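Local coordinates for centrosomal protein of 104 kDa (Homo sapiens, PDB 5LPH) that is required for building cilia and for the structural integrity of the ciliary tip, represented here by its tubulin-binding TOG domain of HEAT repeats, at residues 98-103 / 110-115. Residues are numbered along the deposited sequence; the frame is centred on the assembly and turned at random.
Sequences RRAIKD and QASLKL
A100 and S112 bring the backbones closest, their CA atoms 5.9 Å apart, where the last part of helix 83-100 passes against helix 106-126 just before and after the short connection between them. Both of these small residues point their CB atoms at the other segment, and the two carbons meet obliquely, flank to flank, at 3.6 Å. With so little side chain in the way, the helices can come this near. The hydroxyl of S112 sits between its own backbone N and carbonyl carbon (chi1 80°), which sets OG against I101, 3.5 Å from CG1. That is a van der Waals touch; the polar partner of OG is the carbonyl O of F109, one turn back in its own helix. I101 sets CG1 beside its backbone N and CG2 anti to it (chi1 -72°), and the same CG1 also faces the branch of L113, whose CD2 lies 4.4 Å off, a looser apolar approach. Beyond this pair the layer continues: I101 rests on V144 and L145 of helix 131-147, L113 on T159 and F163 of helix 154-169, while A100 packs on L67 of helix 60-76. A100 to D103 form a type I turn, with D103 N to A100 O at 3.1 Å. The arrangement is an antiparallel helical hairpin, seen near its turn, consistent with the stacked helix pairs of a TOG domain. No hydrogen bond crosses between the segments, and all four touching residues are buried. The hydroxyl, turned back on its own helix, brings its polarity into this layer without needing a partner across it, so between these segments the contact is van der Waals packing with no polar bond.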
# COMPACT_ATOMS: atom_id res chain seq x y z
N ARG A 98 12.22 0.87 1.20
CA ARG A 98 11.44 1.95 0.61
C ARG A 98 11.96 2.40 -0.76
O ARG A 98 11.18 2.65 -1.68
CB ARG A 98 11.39 3.14 1.57
CG ARG A 98 10.52 4.30 1.15
CD ARG A 98 10.61 5.42 2.17
NE ARG A 98 10.16 6.70 1.62
CZ ARG A 98 8.90 7.15 1.63
NH1 ARG A 98 7.91 6.43 2.16
NH2 ARG A 98 8.63 8.34 1.10
N ARG A 99 13.28 2.53 -0.90
CA ARG A 99 13.87 2.95 -2.17
C ARG A 99 13.87 1.79 -3.19
O ARG A 99 13.55 2.00 -4.37
CB ARG A 99 15.22 3.64 -1.95
CG ARG A 99 16.38 2.79 -1.50
CD ARG A 99 17.68 3.58 -1.54
NE ARG A 99 18.31 3.60 -2.87
CZ ARG A 99 18.32 4.62 -3.74
NH1 ARG A 99 17.74 5.79 -3.48
NH2 ARG A 99 18.95 4.46 -4.91
N ALA A 100 14.12 0.57 -2.72
CA ALA A 100 14.10 -0.62 -3.58
C ALA A 100 12.72 -1.00 -4.12
O ALA A 100 12.63 -1.68 -5.14
CB ALA A 100 14.72 -1.80 -2.85
N ILE A 101 11.64 -0.58 -3.45
CA ILE A 101 10.29 -0.73 -3.99
C ILE A 101 10.11 0.06 -5.30
O ILE A 101 9.31 -0.33 -6.15
CB ILE A 101 9.20 -0.36 -2.94
CG1 ILE A 101 9.14 -1.45 -1.87
CG2 ILE A 101 7.82 -0.23 -3.58
CD1 ILE A 101 8.44 -1.04 -0.59
N LYS A 102 10.86 1.15 -5.48
CA LYS A 102 10.87 1.90 -6.74
C LYS A 102 11.90 1.40 -7.78
O LYS A 102 12.16 2.11 -8.76
CB LYS A 102 11.10 3.40 -6.46
CG LYS A 102 9.90 4.14 -5.89
CD LYS A 102 10.25 5.53 -5.39
CE LYS A 102 10.90 5.49 -4.01
NZ LYS A 102 11.10 6.84 -3.41
N ASP A 103 12.47 0.21 -7.61
CA ASP A 103 13.57 -0.22 -8.49
C ASP A 103 13.11 -0.48 -9.92
O ASP A 103 12.00 -0.94 -10.15
CB ASP A 103 14.30 -1.46 -7.95
CG ASP A 103 15.74 -1.55 -8.44
OD1 ASP A 103 16.61 -0.93 -7.80
OD2 ASP A 103 16.00 -2.23 -9.47
N GLN A 110 11.24 -7.42 -6.20
CA GLN A 110 10.77 -8.65 -5.53
C GLN A 110 11.54 -8.99 -4.25
O GLN A 110 10.94 -9.43 -3.26
CB GLN A 110 10.81 -9.83 -6.50
CG GLN A 110 9.54 -9.96 -7.34
CD GLN A 110 9.73 -10.71 -8.65
OE1 GLN A 110 9.03 -10.45 -9.65
NE2 GLN A 110 10.66 -11.65 -8.67
N ALA A 111 12.86 -8.80 -4.27
CA ALA A 111 13.69 -9.01 -3.08
C ALA A 111 13.33 -8.04 -1.95
O ALA A 111 13.41 -8.42 -0.79
CB ALA A 111 15.17 -8.90 -3.43
N SER A 112 12.95 -6.81 -2.30
CA SER A 112 12.53 -5.83 -1.29
C SER A 112 11.22 -6.25 -0.59
O SER A 112 11.07 -6.02 0.61
CB SER A 112 12.39 -4.43 -1.90
OG SER A 112 11.16 -4.27 -2.58
N LEU A 113 10.30 -6.86 -1.34
CA LEU A 113 9.05 -7.37 -0.76
C LEU A 113 9.28 -8.56 0.17
O LEU A 113 8.67 -8.65 1.24
CB LEU A 113 8.03 -7.73 -1.85
CG LEU A 113 7.60 -6.61 -2.81
CD1 LEU A 113 6.51 -7.11 -3.75
CD2 LEU A 113 7.12 -5.39 -2.06
N LYS A 114 10.18 -9.46 -0.22
CA LYS A 114 10.59 -10.58 0.61
C LYS A 114 11.21 -10.10 1.94
O LYS A 114 10.88 -10.61 3.01
CB LYS A 114 11.59 -11.45 -0.16
CG LYS A 114 12.16 -12.64 0.58
CD LYS A 114 13.24 -13.32 -0.26
CE LYS A 114 14.02 -14.36 0.55
NZ LYS A 114 13.19 -15.56 0.83
N LEU A 115 12.09 -9.10 1.85
CA LEU A 115 12.69 -8.48 3.04
C LEU A 115 11.62 -7.81 3.92
O LEU A 115 11.63 -7.98 5.14
CB LEU A 115 13.75 -7.45 2.62
CG LEU A 115 14.45 -6.64 3.71
CD1 LEU A 115 15.09 -7.54 4.75
CD2 LEU A 115 15.51 -5.73 3.10